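Local coordinates for protein thiol peroxidase (Mycobacterium tuberculosis, PDB 1XVQ) that probably reduces hydrogen peroxide and organic hydroperoxides to water and alcohols, drawing its electrons from thioredoxin, at residues L49-S54 with Y115-A120; Y143-L146 with A151-P154; S22-F27 with V133-D138; G35-D40 with M102-F107; D109-D114 with G126-A131. All coordinates share one frame; numbering follows the deposited sequence.

Overall arrangement
All five contacts lie in the single thioredoxin-fold domain of this peroxiredoxin. Contact 3 spans the longest stretch of chain, from residues 22-27 to 133-138, and contacts 4, 1 and 5 fall within that span; contact 2 follows. Strands 47-51, 131-135 and 141-146 lie side by side in one sheet and carry segments of contacts 1, 3 and 2. Contacts 1 and 5 almost coincide, their centres about 4 Å apart, and their segments alternate along the chain. Contacts 2 and 4 lie on opposite sides of the chain's centre, about 21 Å between centres. Contacts 1 and 3 pack distant loops on the central sheet, contact 4 joins a separate hairpin to a loop, and contact 2 is local.

Contact 1 of 5, residues L49-S54 with Y115-A120; sequences LNIFPS and YGVTIA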
# COMPACT_ATOMS: atom_id res chain seq x y z
N LEU A 49 2.15 0.28 -4.80
CA LEU A 49 1.24 -0.20 -3.77
C LEU A 49 1.25 0.92 -2.72
O LEU A 49 2.26 1.13 -2.03
CB LEU A 49 1.75 -1.49 -3.12
CG LEU A 49 1.98 -2.64 -4.10
CD1 LEU A 49 2.66 -3.81 -3.34
CD2 LEU A 49 0.64 -3.06 -4.71
N ASN A 50 0.13 1.62 -2.62
CA ASN A 50 -0.02 2.76 -1.71
C ASN A 50 -0.88 2.14 -0.63
O ASN A 50 -2.06 1.93 -0.80
CB ASN A 50 -0.75 3.88 -2.46
CG ASN A 50 -0.43 5.25 -1.94
OD1 ASN A 50 -0.91 6.25 -2.51
ND2 ASN A 50 0.36 5.35 -0.88
N ILE A 51 -0.24 1.84 0.48
CA ILE A 51 -0.87 1.10 1.56
C ILE A 51 -1.33 1.95 2.73
O ILE A 51 -0.54 2.75 3.26
CB ILE A 51 0.11 0.06 2.05
CG1 ILE A 51 0.60 -0.76 0.85
CG2 ILE A 51 -0.57 -0.88 3.12
CD1 ILE A 51 1.91 -1.55 1.14
N PHE A 52 -2.58 1.74 3.14
CA PHE A 52 -3.16 2.53 4.23
C PHE A 52 -3.91 1.76 5.32
O PHE A 52 -4.48 0.70 5.08
CB PHE A 52 -4.22 3.49 3.69
CG PHE A 52 -3.75 4.40 2.59
CD1 PHE A 52 -3.49 5.74 2.85
CD2 PHE A 52 -3.60 3.92 1.29
CE1 PHE A 52 -3.09 6.61 1.82
CE2 PHE A 52 -3.20 4.78 0.25
CZ PHE A 52 -2.95 6.13 0.53
N PRO A 53 -3.93 2.32 6.54
CA PRO A 53 -4.66 1.66 7.62
C PRO A 53 -6.13 1.68 7.20
O PRO A 53 -6.88 0.74 7.45
CB PRO A 53 -4.39 2.54 8.83
CG PRO A 53 -2.97 3.04 8.56
CD PRO A 53 -2.94 3.30 7.07
N SER A 54 -6.55 2.77 6.56
CA SER A 54 -7.91 2.84 6.05
C SER A 54 -8.03 3.95 5.02
O SER A 54 -7.38 5.00 5.14
CB SER A 54 -8.91 3.07 7.19
OG SER A 54 -10.22 3.15 6.66
N TYR A 115 3.78 -8.93 2.91
CA TYR A 115 4.50 -7.70 2.71
C TYR A 115 5.02 -7.08 4.01
O TYR A 115 5.63 -6.01 3.99
CB TYR A 115 3.64 -6.69 1.94
CG TYR A 115 3.71 -6.92 0.44
CD1 TYR A 115 3.10 -8.03 -0.14
CD2 TYR A 115 4.46 -6.07 -0.37
CE1 TYR A 115 3.26 -8.29 -1.52
CE2 TYR A 115 4.63 -6.33 -1.73
CZ TYR A 115 4.03 -7.43 -2.29
OH TYR A 115 4.22 -7.70 -3.65
N GLY A 116 4.78 -7.78 5.13
CA GLY A 116 5.25 -7.31 6.43
C GLY A 116 4.67 -5.97 6.87
O GLY A 116 5.35 -5.21 7.56
N VAL A 117 3.44 -5.66 6.48
CA VAL A 117 2.86 -4.38 6.85
C VAL A 117 1.68 -4.42 7.81
O VAL A 117 1.22 -3.38 8.25
CB VAL A 117 2.43 -3.52 5.60
CG1 VAL A 117 3.64 -3.01 4.84
CG2 VAL A 117 1.53 -4.38 4.67
N THR A 118 1.20 -5.59 8.17
CA THR A 118 0.07 -5.66 9.10
C THR A 118 0.54 -5.11 10.45
O THR A 118 1.61 -5.49 10.91
CB THR A 118 -0.41 -7.10 9.29
OG1 THR A 118 -0.83 -7.62 8.03
CG2 THR A 118 -1.63 -7.18 10.25
N ILE A 119 -0.24 -4.21 11.04
CA ILE A 119 0.10 -3.63 12.36
C ILE A 119 -0.09 -4.71 13.43
O ILE A 119 -1.12 -5.36 13.47
CB ILE A 119 -0.79 -2.42 12.66
CG1 ILE A 119 -0.47 -1.29 11.66
CG2 ILE A 119 -0.58 -1.96 14.13
CD1 ILE A 119 -1.57 -0.24 11.54
N ALA A 120 0.91 -4.89 14.31
CA ALA A 120 0.88 -5.98 15.28
C ALA A 120 0.23 -5.72 16.63
O ALA A 120 -0.20 -6.66 17.31
CB ALA A 120 2.34 -6.50 15.52
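The phenol ring of Y115 is approached obliquely by a methyl of L49, and it also stacks with the ring of F111. CD1 of L49 comes to 3.6 Å from CE2 of Y115, with CD2 and CZ of the ring a little farther off, so the methyl is centred on the CE2 corner. The two side chains cross at about a right angle. In L49, CG lies beside the backbone N (chi1 -57°), which sends the leucine fork off strand 47-51 toward the tyrosine. Two residues on, I51 points the same way, and its CD1 makes a looser contact with CG1 of V117 at 4.3 Å. Between Y115 and V117 the chain turns at G116, whose positive phi closes the preceding helix 111-114 in a Schellman motif. The ring's polar end is served outside the pair: Y115 OH is hydrogen-bonded to P25 O. The strand backbone, for its part, bonds to strand 131-135 through L49 with V133 and I51 with A131. No hydrogen bond joins the two segments themselves, so this buried contact rests on apolar packing, while the tyrosine hydroxyl keeps a polar partner in the loop before strand 28-30.

Contact 2 of 5, residues Y143-L146 with A151-P154; sequences YTEL and AQEP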
# COMPACT_ATOMS: atom_id res chain seq x y z
N TYR A 143 11.53 -0.10 -4.47
CA TYR A 143 11.61 0.85 -3.36
C TYR A 143 10.58 0.53 -2.30
O TYR A 143 9.47 0.11 -2.62
CB TYR A 143 11.34 2.26 -3.88
CG TYR A 143 11.13 3.32 -2.81
CD1 TYR A 143 9.87 3.55 -2.25
CD2 TYR A 143 12.20 4.10 -2.36
CE1 TYR A 143 9.68 4.52 -1.27
CE2 TYR A 143 12.03 5.08 -1.39
CZ TYR A 143 10.77 5.28 -0.85
OH TYR A 143 10.61 6.24 0.12
N THR A 144 10.94 0.72 -1.03
CA THR A 144 9.99 0.52 0.04
C THR A 144 10.15 1.59 1.12
O THR A 144 11.22 2.17 1.29
CB THR A 144 10.15 -0.85 0.77
OG1 THR A 144 11.40 -0.89 1.48
CG2 THR A 144 10.07 -1.99 -0.19
N GLU A 145 9.05 1.88 1.78
CA GLU A 145 9.07 2.77 2.93
C GLU A 145 7.95 2.38 3.85
O GLU A 145 6.78 2.43 3.47
CB GLU A 145 8.88 4.26 2.59
CG GLU A 145 9.00 5.08 3.91
CD GLU A 145 8.53 6.51 3.82
OE1 GLU A 145 7.89 6.90 2.82
OE2 GLU A 145 8.79 7.26 4.80
N LEU A 146 8.29 1.96 5.06
CA LEU A 146 7.26 1.67 6.06
C LEU A 146 7.38 2.90 6.93
O LEU A 146 8.41 3.08 7.60
CB LEU A 146 7.64 0.43 6.89
CG LEU A 146 6.83 0.31 8.20
CD1 LEU A 146 5.36 0.07 7.87
CD2 LEU A 146 7.39 -0.83 9.05
N ALA A 151 2.25 9.85 12.86
CA ALA A 151 1.91 11.11 12.20
C ALA A 151 2.96 11.61 11.22
O ALA A 151 3.12 12.82 11.02
CB ALA A 151 1.62 12.18 13.24
N GLN A 152 3.68 10.69 10.58
CA GLN A 152 4.71 11.08 9.63
C GLN A 152 4.18 10.89 8.21
O GLN A 152 3.50 9.91 7.92
CB GLN A 152 5.97 10.25 9.86
CG GLN A 152 7.19 10.73 9.11
CD GLN A 152 8.43 9.93 9.48
OE1 GLN A 152 8.79 9.81 10.66
NE2 GLN A 152 9.10 9.38 8.47
N GLU A 153 4.48 11.84 7.33
CA GLU A 153 4.02 11.74 5.95
C GLU A 153 5.05 10.93 5.15
O GLU A 153 6.25 11.07 5.34
CB GLU A 153 3.85 13.13 5.35
CG GLU A 153 2.58 13.30 4.51
CD GLU A 153 2.65 14.52 3.61
OE1 GLU A 153 3.62 14.62 2.83
OE2 GLU A 153 1.74 15.38 3.67
N PRO A 154 4.59 10.08 4.22
CA PRO A 154 5.53 9.27 3.43
C PRO A 154 6.46 10.13 2.58
O PRO A 154 6.12 11.25 2.21
CB PRO A 154 4.61 8.42 2.56
CG PRO A 154 3.27 8.48 3.29
CD PRO A 154 3.23 9.91 3.68
O HOH W 1 8.33 9.81 5.63
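Edge strand 141-146 of the thioredoxin-fold sheet and the loop that leads from it into helix 156-165 meet here, with E145 reaching across to P154 and Q152. E145 is the main bridge. Its CG stands opposite the backbone N (chi1 -177°) and the chain stays extended beyond, which carries the carboxylate over to the loop. OE1 lies 3.4 Å from P154 CA and 3.6 Å from P154 CB, so this oxygen rests alongside the proline. The same OE1 accepts a hydrogen bond from the backbone N of N155, at the approach to helix 156-165; that bond and the nearby helix start would be expected to help stabilise a negative charge on the carboxylate. P154 is buried, and beyond the glutamate its ring packs on R130 and I132. The second oxygen is linked to the loop through water. OE2 of E145 and NE2 of Q152 are 4.2 Å apart, too far for a direct bond, and a water fills the step between them. An approach of that water to E153 O is too short to be trusted in detail. The water donates to E145 OE2 at 2.7 Å and accepts from Q152 NE2 at 3.0 Å.

Contact 3 of 5, residues S22-F27 with V133-D138; sequences SPAPAF and VVIGAD
Apolar contact comes first: the methyl of A24 is set against the branched side chain of I135. A24 CB lies 3.7 Å from I135 CD1, with I135 CG1 and CG2 scarcely farther off, so both branches of the isoleucine receive it. The torsion of I135 explains this cradle: CG1 stands beside the backbone N (chi1 -57°) and CG2 beside the carbonyl carbon, leaving the two arms spread toward the loop. A second apolar contact, with a ring edge, follows at the end of the longer arm. CD1 of I135 comes to the edge of the F27 ring, near the ring plane, with CE2 of F27 4.3 Å away, a loose approach that leaves A24 the closer neighbour. On the strand side I135 also touches L49 of the adjacent strand 47-51. Polar links run around this packing without joining the two segments: the backbone of A24 bonds with G139 and that of S22 with V141, which ties the loop to the turn and strand following residues 133-138, while F27 bonds with S39. Beyond the strand's end, D138 OD1 takes a hydrogen bond from N140 N. The side chains therefore meet through hydrocarbon alone, joining the loop before strand 28-30 to the end of central strand 131-135 of the thioredoxin-fold sheet, while backbone bonds to neighbouring residues supply the polar part of the attachment.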
# COMPACT_ATOMS: atom_id res chain seq x y z
N SER A 22 14.72 -7.69 -5.01
CA SER A 22 14.19 -9.06 -5.09
C SER A 22 12.79 -9.07 -5.69
O SER A 22 12.10 -8.04 -5.68
CB SER A 22 14.14 -9.69 -3.69
OG SER A 22 13.16 -9.05 -2.88
N PRO A 23 12.35 -10.23 -6.21
CA PRO A 23 11.01 -10.34 -6.80
C PRO A 23 9.94 -9.98 -5.77
O PRO A 23 9.98 -10.42 -4.62
CB PRO A 23 10.93 -11.82 -7.21
CG PRO A 23 12.37 -12.22 -7.41
CD PRO A 23 13.07 -11.52 -6.27
N ALA A 24 8.97 -9.19 -6.21
CA ALA A 24 7.92 -8.81 -5.30
C ALA A 24 7.08 -10.03 -4.96
O ALA A 24 6.76 -10.86 -5.83
CB ALA A 24 7.06 -7.73 -5.92
N PRO A 25 6.72 -10.17 -3.69
CA PRO A 25 5.90 -11.32 -3.29
C PRO A 25 4.59 -11.34 -4.08
O PRO A 25 3.98 -10.31 -4.38
CB PRO A 25 5.65 -11.08 -1.79
CG PRO A 25 6.86 -10.31 -1.35
CD PRO A 25 7.05 -9.32 -2.53
N ALA A 26 4.13 -12.53 -4.45
CA ALA A 26 2.89 -12.63 -5.17
C ALA A 26 1.74 -12.15 -4.28
O ALA A 26 1.86 -12.15 -3.06
CB ALA A 26 2.62 -14.10 -5.56
N PHE A 27 0.67 -11.68 -4.89
CA PHE A 27 -0.49 -11.35 -4.06
C PHE A 27 -1.78 -11.60 -4.82
O PHE A 27 -1.80 -11.64 -6.05
CB PHE A 27 -0.45 -9.89 -3.57
CG PHE A 27 -0.35 -8.87 -4.67
CD1 PHE A 27 -1.47 -8.53 -5.42
CD2 PHE A 27 0.86 -8.25 -4.94
CE1 PHE A 27 -1.39 -7.56 -6.43
CE2 PHE A 27 0.95 -7.28 -5.94
CZ PHE A 27 -0.16 -6.94 -6.69
N VAL A 133 5.19 0.65 -1.47
CA VAL A 133 6.07 -0.33 -2.09
C VAL A 133 5.95 -0.12 -3.58
O VAL A 133 4.86 -0.08 -4.11
CB VAL A 133 5.65 -1.79 -1.76
CG1 VAL A 133 6.48 -2.78 -2.61
CG2 VAL A 133 5.87 -2.05 -0.28
N VAL A 134 7.10 0.04 -4.25
CA VAL A 134 7.11 0.21 -5.70
C VAL A 134 7.69 -1.04 -6.31
O VAL A 134 8.76 -1.53 -5.90
CB VAL A 134 7.97 1.43 -6.14
CG1 VAL A 134 8.04 1.49 -7.70
CG2 VAL A 134 7.34 2.72 -5.60
N ILE A 135 6.94 -1.60 -7.26
CA ILE A 135 7.38 -2.80 -7.98
C ILE A 135 7.74 -2.36 -9.40
O ILE A 135 6.93 -1.73 -10.08
CB ILE A 135 6.27 -3.86 -8.04
CG1 ILE A 135 5.82 -4.22 -6.62
CG2 ILE A 135 6.80 -5.13 -8.76
CD1 ILE A 135 4.56 -5.09 -6.57
N GLY A 136 8.97 -2.65 -9.80
CA GLY A 136 9.42 -2.26 -11.13
C GLY A 136 8.74 -3.07 -12.21
O GLY A 136 8.18 -4.13 -11.93
N ALA A 137 8.79 -2.59 -13.45
CA ALA A 137 8.17 -3.32 -14.56
C ALA A 137 8.78 -4.70 -14.68
O ALA A 137 8.16 -5.62 -15.23
CB ALA A 137 8.36 -2.55 -15.87
N ASP A 138 10.01 -4.85 -14.19
CA ASP A 138 10.67 -6.14 -14.27
C ASP A 138 10.23 -7.13 -13.20
O ASP A 138 10.73 -8.25 -13.14
CB ASP A 138 12.19 -5.98 -14.21
CG ASP A 138 12.67 -5.35 -12.92
OD1 ASP A 138 11.84 -5.08 -12.01
OD2 ASP A 138 13.89 -5.10 -12.82

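Contact 4 of 5, residues G35-D40 with M102-F107; sequences GVISSD and MPASAF
S105 OG has two hydrogen-bond partners, in the same segment whose M102 and A104 meet I37. It accepts from the backbone N of F107 at 3.2 Å (N-H...O angle 159°), which makes an ST turn, and it is also hydrogen-bonded to D84 O. That oxygen also lies in the F107 ring plane, at its edge. The contact itself is apolar and centres on one methyl, CD1 of I37. M102 and I37 reach toward each other tip to tip, and CE of M102 stands only 3.4 Å from I37 CD1, tighter than usual for two carbons. M102 gets there with CG wedged between the backbone N and the carbonyl carbon (chi1 65°) and a bend at chi3. The same I37 CD1 also touches CB of A104 at 3.8 Å. Strand 36-38 is paired antiparallel with strand 28-30, where I37 bonds with L29 and A104 packs on L29. The 102-107 segment is backbone-hydrogen-bonded to V78 of strand 77-78 through M102, and to T30 through S105; its P103 and S105 touch Q89 of helix 86-89. The 28-30/36-38 hairpin, which precedes strand 47-51 of the thioredoxin fold, thus packs against the loop between helices 86-89 and 111-114.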
# COMPACT_ATOMS: atom_id res chain seq x y z
N GLY A 35 -13.89 -9.87 -7.25
CA GLY A 35 -13.07 -10.76 -8.03
C GLY A 35 -11.67 -10.65 -7.46
O GLY A 35 -11.47 -10.00 -6.43
N VAL A 36 -10.69 -11.27 -8.11
CA VAL A 36 -9.33 -11.20 -7.59
C VAL A 36 -8.47 -10.21 -8.35
O VAL A 36 -8.63 -10.04 -9.56
CB VAL A 36 -8.66 -12.59 -7.61
CG1 VAL A 36 -7.22 -12.50 -7.09
CG2 VAL A 36 -9.46 -13.56 -6.77
N ILE A 37 -7.58 -9.54 -7.63
CA ILE A 37 -6.64 -8.62 -8.25
C ILE A 37 -5.35 -9.37 -7.96
O ILE A 37 -4.85 -9.36 -6.83
CB ILE A 37 -6.67 -7.24 -7.59
CG1 ILE A 37 -8.03 -6.58 -7.87
CG2 ILE A 37 -5.51 -6.37 -8.08
CD1 ILE A 37 -8.14 -5.15 -7.33
N SER A 38 -4.85 -10.06 -8.98
CA SER A 38 -3.65 -10.90 -8.88
C SER A 38 -2.40 -10.18 -9.35
O SER A 38 -2.45 -9.41 -10.30
CB SER A 38 -3.87 -12.16 -9.73
OG SER A 38 -2.73 -13.00 -9.72
N SER A 39 -1.27 -10.44 -8.70
CA SER A 39 -0.05 -9.78 -9.08
C SER A 39 0.36 -10.20 -10.49
O SER A 39 1.07 -9.47 -11.18
CB SER A 39 1.06 -10.09 -8.07
OG SER A 39 1.14 -11.46 -7.80
N ASP A 40 -0.10 -11.36 -10.94
CA ASP A 40 0.25 -11.80 -12.28
C ASP A 40 -0.38 -10.89 -13.33
O ASP A 40 0.14 -10.77 -14.44
CB ASP A 40 -0.21 -13.24 -12.48
CG ASP A 40 0.54 -14.21 -11.58
OD1 ASP A 40 0.01 -15.32 -11.34
OD2 ASP A 40 1.66 -13.86 -11.12
N MET A 102 -6.64 2.24 -8.77
CA MET A 102 -7.78 1.54 -8.20
C MET A 102 -7.54 1.00 -6.82
O MET A 102 -6.42 0.70 -6.46
CB MET A 102 -8.19 0.39 -9.11
CG MET A 102 -7.14 -0.70 -9.24
SD MET A 102 -7.64 -1.97 -10.40
CE MET A 102 -9.06 -2.70 -9.52
N PRO A 103 -8.60 0.88 -6.01
CA PRO A 103 -8.50 0.35 -4.65
C PRO A 103 -8.47 -1.17 -4.68
O PRO A 103 -9.03 -1.80 -5.58
CB PRO A 103 -9.77 0.86 -3.99
CG PRO A 103 -10.77 0.71 -5.11
CD PRO A 103 -9.99 1.28 -6.31
N ALA A 104 -7.82 -1.77 -3.68
CA ALA A 104 -7.77 -3.23 -3.60
C ALA A 104 -7.80 -3.52 -2.11
O ALA A 104 -7.11 -2.88 -1.33
CB ALA A 104 -6.51 -3.77 -4.22
N SER A 105 -8.60 -4.51 -1.73
CA SER A 105 -8.78 -4.88 -0.33
C SER A 105 -8.05 -6.17 0.04
O SER A 105 -8.11 -7.16 -0.69
CB SER A 105 -10.28 -5.03 -0.06
OG SER A 105 -10.51 -5.61 1.22
N ALA A 106 -7.39 -6.16 1.20
CA ALA A 106 -6.67 -7.32 1.72
C ALA A 106 -7.50 -8.07 2.78
O ALA A 106 -6.93 -8.84 3.54
CB ALA A 106 -5.33 -6.86 2.38
N PHE A 107 -8.81 -7.85 2.81
CA PHE A 107 -9.62 -8.45 3.87
C PHE A 107 -9.60 -9.97 3.95
O PHE A 107 -9.76 -10.53 5.04
CB PHE A 107 -11.06 -7.90 3.82
CG PHE A 107 -12.01 -8.72 2.98
CD1 PHE A 107 -12.77 -9.73 3.55
CD2 PHE A 107 -12.16 -8.44 1.62
CE1 PHE A 107 -13.69 -10.47 2.79
CE2 PHE A 107 -13.09 -9.17 0.85
CZ PHE A 107 -13.85 -10.18 1.44

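Contact 5 of 5, residues D109-D114 with G126-A131; sequences DSFGED and GLLARA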
# COMPACT_ATOMS: atom_id res chain seq x y z
N ASP A 109 -6.97 -12.10 2.27
CA ASP A 109 -5.78 -12.69 1.71
C ASP A 109 -4.61 -12.31 2.60
O ASP A 109 -4.75 -11.50 3.54
CB ASP A 109 -5.55 -12.26 0.25
CG ASP A 109 -5.20 -10.80 0.13
OD1 ASP A 109 -6.12 -9.96 0.06
OD2 ASP A 109 -3.99 -10.51 0.13
N SER A 110 -3.46 -12.90 2.28
CA SER A 110 -2.25 -12.74 3.08
C SER A 110 -1.34 -11.56 2.78
O SER A 110 -0.25 -11.46 3.35
CB SER A 110 -1.45 -14.05 2.99
OG SER A 110 -1.05 -14.27 1.65
N PHE A 111 -1.80 -10.63 1.95
CA PHE A 111 -0.98 -9.47 1.58
C PHE A 111 -0.28 -8.79 2.77
O PHE A 111 0.93 -8.56 2.72
CB PHE A 111 -1.84 -8.42 0.85
CG PHE A 111 -1.07 -7.17 0.46
CD1 PHE A 111 -0.93 -6.10 1.36
CD2 PHE A 111 -0.46 -7.09 -0.78
CE1 PHE A 111 -0.19 -4.96 1.02
CE2 PHE A 111 0.30 -5.96 -1.14
CZ PHE A 111 0.44 -4.88 -0.24
N GLY A 112 -1.01 -8.48 3.83
CA GLY A 112 -0.39 -7.80 4.97
C GLY A 112 0.77 -8.53 5.63
O GLY A 112 1.74 -7.90 6.04
N GLU A 113 0.69 -9.86 5.70
CA GLU A 113 1.76 -10.65 6.30
C GLU A 113 2.91 -10.88 5.32
O GLU A 113 4.09 -10.81 5.70
CB GLU A 113 1.21 -12.00 6.79
CG GLU A 113 0.15 -11.85 7.92
CD GLU A 113 -1.16 -11.16 7.50
OE1 GLU A 113 -1.63 -10.27 8.26
OE2 GLU A 113 -1.75 -11.49 6.45
N ASP A 114 2.55 -11.13 4.06
CA ASP A 114 3.56 -11.36 3.02
C ASP A 114 4.39 -10.12 2.76
O ASP A 114 5.58 -10.24 2.42
CB ASP A 114 2.91 -11.82 1.72
CG ASP A 114 2.14 -13.11 1.89
OD1 ASP A 114 2.44 -13.87 2.85
OD2 ASP A 114 1.25 -13.35 1.06
N GLY A 126 -3.99 -5.41 13.16
CA GLY A 126 -4.73 -6.06 12.09
C GLY A 126 -4.96 -5.23 10.83
O GLY A 126 -5.30 -5.80 9.81
N LEU A 127 -4.86 -3.89 10.93
CA LEU A 127 -4.99 -3.02 9.76
C LEU A 127 -3.58 -2.94 9.18
O LEU A 127 -2.62 -3.33 9.83
CB LEU A 127 -5.44 -1.60 10.16
CG LEU A 127 -6.81 -1.58 10.85
CD1 LEU A 127 -7.15 -0.17 11.30
CD2 LEU A 127 -7.88 -2.10 9.89
N LEU A 128 -3.44 -2.44 7.95
CA LEU A 128 -2.13 -2.32 7.33
C LEU A 128 -1.52 -0.97 7.67
O LEU A 128 -2.21 0.03 7.65
CB LEU A 128 -2.26 -2.38 5.81
CG LEU A 128 -3.07 -3.58 5.34
CD1 LEU A 128 -2.93 -3.63 3.80
CD2 LEU A 128 -2.53 -4.92 5.97
N ALA A 129 -0.22 -0.96 7.97
CA ALA A 129 0.44 0.31 8.30
C ALA A 129 0.64 1.18 7.06
O ALA A 129 0.73 0.66 5.92
CB ALA A 129 1.79 0.05 8.94
N ARG A 130 0.72 2.50 7.26
CA ARG A 130 0.97 3.41 6.13
C ARG A 130 2.34 3.03 5.53
O ARG A 130 3.37 3.01 6.22
CB ARG A 130 1.02 4.85 6.60
CG ARG A 130 1.11 5.83 5.41
CD ARG A 130 -0.21 5.94 4.65
NE ARG A 130 -0.11 6.85 3.49
CZ ARG A 130 0.16 6.46 2.25
NH1 ARG A 130 0.37 5.17 1.94
NH2 ARG A 130 0.25 7.38 1.28
N ALA A 131 2.36 2.73 4.24
CA ALA A 131 3.60 2.28 3.62
C ALA A 131 3.49 2.42 2.11
O ALA A 131 2.39 2.53 1.56
CB ALA A 131 3.83 0.82 3.96
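L128 forks over helix 111-114, one methyl going to the ring of F111 and the other to the backbone of G112. CD2 of L128 lies 3.7 Å from CA of G112, where the helix offers no side chain to hold the leucine off. The other methyl, CD1, approaches the F111 ring obliquely, 4.0 Å from its CD1, and the two side chains cross at about a right angle. F111 has CG anti to the backbone N (chi1 179°), a setting that swings the ring off the helix toward the sheet, where it also meets I51, as does L128. Behind these lie the bonds at the start of the helix. OD2 of D109 accepts from F111 N at 2.9 Å, met 38° out of the carboxylate plane, in an Asx turn. S110 OG also donates to D114 OD2, at a doubtfully short distance, and D114 N returns a helical bond to S110 O. Farther out, E113 OE1 is hydrogen-bonded to T118 OG1 and the backbone of A129 to V117, tying the loop after the helix to both segments. The Asx turn leads into short helix 111-114, which covers the thioredoxin-fold sheet beside strand 47-51.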